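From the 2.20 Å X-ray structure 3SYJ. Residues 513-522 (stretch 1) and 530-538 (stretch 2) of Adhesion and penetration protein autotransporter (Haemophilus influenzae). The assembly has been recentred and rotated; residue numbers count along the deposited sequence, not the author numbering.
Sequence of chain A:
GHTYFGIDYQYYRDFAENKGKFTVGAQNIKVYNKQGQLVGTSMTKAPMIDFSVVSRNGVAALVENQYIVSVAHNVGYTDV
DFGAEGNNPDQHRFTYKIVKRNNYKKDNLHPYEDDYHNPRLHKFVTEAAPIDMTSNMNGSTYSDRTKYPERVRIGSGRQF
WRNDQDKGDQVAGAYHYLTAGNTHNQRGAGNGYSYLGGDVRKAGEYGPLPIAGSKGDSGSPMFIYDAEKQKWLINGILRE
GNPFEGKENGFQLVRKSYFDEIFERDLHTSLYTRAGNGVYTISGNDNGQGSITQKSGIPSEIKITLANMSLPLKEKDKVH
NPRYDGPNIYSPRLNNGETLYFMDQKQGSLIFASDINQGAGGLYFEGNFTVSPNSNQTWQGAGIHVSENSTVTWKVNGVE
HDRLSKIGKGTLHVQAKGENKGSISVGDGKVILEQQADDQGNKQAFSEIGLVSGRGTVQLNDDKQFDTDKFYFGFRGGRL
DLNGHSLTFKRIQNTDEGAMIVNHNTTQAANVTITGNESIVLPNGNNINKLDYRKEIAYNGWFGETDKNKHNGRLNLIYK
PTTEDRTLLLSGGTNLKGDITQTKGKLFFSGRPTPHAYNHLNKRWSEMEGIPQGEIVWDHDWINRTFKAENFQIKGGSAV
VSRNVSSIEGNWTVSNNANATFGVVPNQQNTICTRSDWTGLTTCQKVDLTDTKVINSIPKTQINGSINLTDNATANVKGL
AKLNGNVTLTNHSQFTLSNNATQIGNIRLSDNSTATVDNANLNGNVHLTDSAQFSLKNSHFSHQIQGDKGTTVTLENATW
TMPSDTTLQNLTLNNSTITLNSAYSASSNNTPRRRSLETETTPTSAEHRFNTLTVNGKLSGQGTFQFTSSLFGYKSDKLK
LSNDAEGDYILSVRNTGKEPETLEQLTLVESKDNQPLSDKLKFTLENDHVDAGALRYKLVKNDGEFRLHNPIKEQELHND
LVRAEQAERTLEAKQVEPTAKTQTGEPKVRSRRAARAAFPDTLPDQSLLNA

Stretch 1 513-522: TITGNESIVL
Stretch 2 (530-538) KLDYRKEIA

Stretch 1 leaves a strand at Ile 514 (phi/psi -117/123) and runs on as an irregular loop, through Thr 515 (-107/-10), Gly 516 (83/176), Asn 517 (-66/138), Glu 518 (-57/-50), Ser 519 (-133/152), Ile 520 (-113/14), Val 521 (-96/115) and Leu 522 (-53/137). Stretch 2 opens with a 3-10 segment, Lys 530 (-51/-30), Leu 531 (-60/-24) and Asp 532 (-87/-2), closed by a backbone hydrogen bond from Tyr 533 N to Lys 530 O (3.1 Å); Tyr 533 (-129/20), Arg 534 (-102/155) and Lys 535 (-73/-27) then lead to the strand that begins at Glu 536 (-105/129) and Ile 537 (-125/162). The register is set by Gly 516 CA to Ile 537 CA, 6.8 Å; Asn 517 CA to Asp 532 CA, 5.7 Å; and Ile 520 CA to Tyr 533 CA, 4.3 Å.

No clear direct hydrogen bond crosses the contact; water does much of the joining. Water 1 accepts from Asn 517 N (2.6 Å) and lies 3.2 Å from Arg 534 O, to which it can donate, though acceptors elsewhere in the structure compete for its protons. Water 2 accepts from Ser 519 N (2.8 Å) and donates to Asp 532 O (2.9 Å), while water 3 donates to both Ile 520 O (2.9 Å) and Tyr 533 O (2.7 Å), bridging two acceptors that could not bond each other. At the closest register point, two CA-H...O contacts run in opposite senses: Tyr 533 CA to Ser 519 O, 3.4 Å, and Ile 520 CA to Tyr 533 O, 3.3 Å.

Gly 516 has backbone angles that would jam a CB against the preceding carbonyl oxygen, which by itself calls for glycine. Its CA lies 3.7 Å from Ile 537 CD1. That same methyl meets Ile 514 CG2 at 3.6 Å, with Ile 514 in rotamer m,t and Ile 537 in p,t; both CA-to-CB bonds point toward the opposing stretch, making a buried apolar pair.

Asn 517 (chi1 m) also points toward stretch 2, its amide among the backbone carbonyls of Leu 531, Asp 532 and Arg 534. The amide is probably turned over in the model, so its individual bonds remain open.

Ser 519 (chi1 t) serves its own loop: its OG accepts from Val 521 N at 2.8 Å. Ile 520 (p,t) lays CG2 3.8 Å from Lys 535 CG. Leu 522 (m,t) starts sideways, but its end comes nearer, placing CD2 3.4 Å from Lys 530 CE and 3.9 Å from Tyr 533 CB. Tyr 533 (chi1 m, chi2 -83°) points away overall, yet its CB meets the leucine. The CA-to-CB bond of Arg 534 (m,m,m) points away from stretch 1, and the side chain forms a salt bridge within its own stretch, Arg 534 NE to Glu 536 OE1 at 3.2 Å.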

# COMPACT_ATOMS: atom_id res chain seq x y z
N THR A 513 -18.79 7.43 34.11
CA THR A 513 -18.91 5.99 34.30
C THR A 513 -20.37 5.65 34.60
O THR A 513 -21.03 6.32 35.38
CB THR A 513 -17.98 5.51 35.44
OG1 THR A 513 -16.63 5.90 35.14
CG2 THR A 513 -18.04 3.99 35.60
N ILE A 514 -20.87 4.61 33.94
CA ILE A 514 -22.21 4.10 34.20
C ILE A 514 -22.09 2.67 34.72
O ILE A 514 -21.49 1.82 34.06
CB ILE A 514 -23.08 4.14 32.93
CG1 ILE A 514 -23.29 5.59 32.49
CG2 ILE A 514 -24.43 3.48 33.19
CD1 ILE A 514 -23.88 5.74 31.11
N THR A 515 -22.63 2.42 35.91
CA THR A 515 -22.48 1.12 36.56
C THR A 515 -23.76 0.26 36.56
O THR A 515 -23.73 -0.91 36.91
CB THR A 515 -22.00 1.27 38.02
OG1 THR A 515 -22.95 2.06 38.76
CG2 THR A 515 -20.64 1.96 38.04
N GLY A 516 -24.88 0.85 36.17
CA GLY A 516 -26.14 0.13 36.13
C GLY A 516 -26.80 0.11 37.49
O GLY A 516 -26.24 0.60 38.47
N ASN A 517 -28.00 -0.46 37.56
CA ASN A 517 -28.74 -0.51 38.81
C ASN A 517 -28.03 -1.40 39.82
O ASN A 517 -27.52 -2.47 39.48
CB ASN A 517 -30.17 -1.00 38.58
CG ASN A 517 -31.03 0.04 37.90
OD1 ASN A 517 -31.85 -0.28 37.04
ND2 ASN A 517 -30.86 1.30 38.29
N GLU A 518 -28.00 -0.93 41.06
CA GLU A 518 -27.39 -1.65 42.17
C GLU A 518 -27.98 -3.05 42.38
O GLU A 518 -27.24 -4.02 42.48
CB GLU A 518 -27.51 -0.82 43.46
CG GLU A 518 -27.20 -1.56 44.74
CD GLU A 518 -27.07 -0.63 45.94
OE1 GLU A 518 -26.27 0.33 45.86
OE2 GLU A 518 -27.76 -0.85 46.95
N SER A 519 -29.30 -3.15 42.44
CA SER A 519 -29.96 -4.43 42.62
C SER A 519 -31.10 -4.61 41.65
O SER A 519 -31.70 -3.63 41.23
CB SER A 519 -30.51 -4.57 44.04
OG SER A 519 -31.40 -5.68 44.13
N ILE A 520 -31.39 -5.86 41.30
CA ILE A 520 -32.57 -6.18 40.50
C ILE A 520 -33.57 -6.98 41.31
O ILE A 520 -34.50 -7.57 40.77
CB ILE A 520 -32.21 -6.94 39.22
CG1 ILE A 520 -31.35 -8.17 39.56
CG2 ILE A 520 -31.48 -6.03 38.24
CD1 ILE A 520 -31.37 -9.23 38.48
N VAL A 521 -33.39 -7.00 42.62
CA VAL A 521 -34.38 -7.60 43.50
C VAL A 521 -35.30 -6.51 44.04
O VAL A 521 -34.88 -5.61 44.76
CB VAL A 521 -33.72 -8.36 44.66
CG1 VAL A 521 -34.78 -8.89 45.61
CG2 VAL A 521 -32.87 -9.50 44.11
N LEU A 522 -36.57 -6.59 43.67
CA LEU A 522 -37.56 -5.61 44.09
C LEU A 522 -37.59 -5.43 45.60
O LEU A 522 -37.55 -6.41 46.35
CB LEU A 522 -38.94 -6.01 43.60
CG LEU A 522 -39.02 -5.89 42.08
CD1 LEU A 522 -40.25 -6.60 41.57
CD2 LEU A 522 -39.02 -4.42 41.70
N LYS A 530 -39.66 1.24 39.61
CA LYS A 530 -39.25 0.07 38.85
C LYS A 530 -37.98 0.30 38.04
O LYS A 530 -37.22 -0.64 37.80
CB LYS A 530 -40.38 -0.36 37.91
CG LYS A 530 -40.56 -1.87 37.80
CD LYS A 530 -41.00 -2.45 39.15
CE LYS A 530 -41.15 -3.97 39.10
NZ LYS A 530 -42.33 -4.44 38.30
N LEU A 531 -37.75 1.54 37.60
CA LEU A 531 -36.58 1.85 36.78
C LEU A 531 -35.27 1.53 37.49
O LEU A 531 -34.25 1.30 36.85
CB LEU A 531 -36.59 3.32 36.34
CG LEU A 531 -37.35 3.68 35.06
CD1 LEU A 531 -38.80 3.36 35.24
CD2 LEU A 531 -37.19 5.16 34.74
N ASP A 532 -35.30 1.53 38.82
CA ASP A 532 -34.11 1.32 39.64
C ASP A 532 -33.81 -0.15 39.90
O ASP A 532 -32.81 -0.47 40.54
CB ASP A 532 -34.24 2.05 40.97
CG ASP A 532 -34.24 3.56 40.81
OD1 ASP A 532 -33.48 4.07 39.96
OD2 ASP A 532 -34.99 4.25 41.53
N TYR A 533 -34.66 -1.05 39.42
CA TYR A 533 -34.50 -2.46 39.76
C TYR A 533 -34.52 -3.36 38.54
O TYR A 533 -34.74 -4.57 38.66
CB TYR A 533 -35.55 -2.89 40.79
CG TYR A 533 -35.49 -2.03 42.03
CD1 TYR A 533 -34.57 -2.28 43.04
CD2 TYR A 533 -36.33 -0.93 42.17
CE1 TYR A 533 -34.51 -1.49 44.17
CE2 TYR A 533 -36.28 -0.13 43.30
CZ TYR A 533 -35.36 -0.42 44.29
OH TYR A 533 -35.29 0.37 45.41
N ARG A 534 -34.28 -2.76 37.38
CA ARG A 534 -34.29 -3.48 36.12
C ARG A 534 -32.87 -3.79 35.67
O ARG A 534 -31.92 -3.09 36.02
CB ARG A 534 -35.02 -2.67 35.06
CG ARG A 534 -36.53 -2.61 35.26
CD ARG A 534 -37.16 -3.97 34.98
NE ARG A 534 -36.97 -4.39 33.59
CZ ARG A 534 -37.88 -4.28 32.63
NH1 ARG A 534 -39.07 -3.76 32.91
NH2 ARG A 534 -37.62 -4.69 31.40
N LYS A 535 -32.72 -4.84 34.87
CA LYS A 535 -31.43 -5.20 34.31
C LYS A 535 -31.03 -4.23 33.22
O LYS A 535 -29.84 -4.03 32.96
CB LYS A 535 -31.47 -6.63 33.76
CG LYS A 535 -31.42 -7.69 34.85
CD LYS A 535 -31.26 -9.10 34.29
CE LYS A 535 -32.60 -9.77 34.02
NZ LYS A 535 -32.47 -11.26 34.14
N GLU A 536 -32.03 -3.62 32.59
CA GLU A 536 -31.82 -2.73 31.45
C GLU A 536 -31.99 -1.27 31.85
O GLU A 536 -32.99 -0.89 32.45
CB GLU A 536 -32.81 -3.04 30.33
CG GLU A 536 -32.86 -4.49 29.93
CD GLU A 536 -33.85 -5.28 30.77
OE1 GLU A 536 -34.39 -4.71 31.74
OE2 GLU A 536 -34.08 -6.47 30.46
N ILE A 537 -31.00 -0.46 31.49
CA ILE A 537 -31.12 0.99 31.62
C ILE A 537 -30.82 1.58 30.27
O ILE A 537 -30.25 0.92 29.41
CB ILE A 537 -30.15 1.57 32.67
CG1 ILE A 537 -28.69 1.36 32.24
CG2 ILE A 537 -30.42 0.96 34.03
CD1 ILE A 537 -27.66 1.82 33.27
N ALA A 538 -31.23 2.83 30.06
CA ALA A 538 -31.09 3.42 28.75
C ALA A 538 -30.76 4.90 28.84
O ALA A 538 -31.08 5.56 29.82
CB ALA A 538 -32.37 3.21 27.95
O HOH W 1 -28.96 -1.89 35.56
O HOH W 2 -30.87 -0.84 42.61
O HOH W 3 -36.28 -6.79 38.63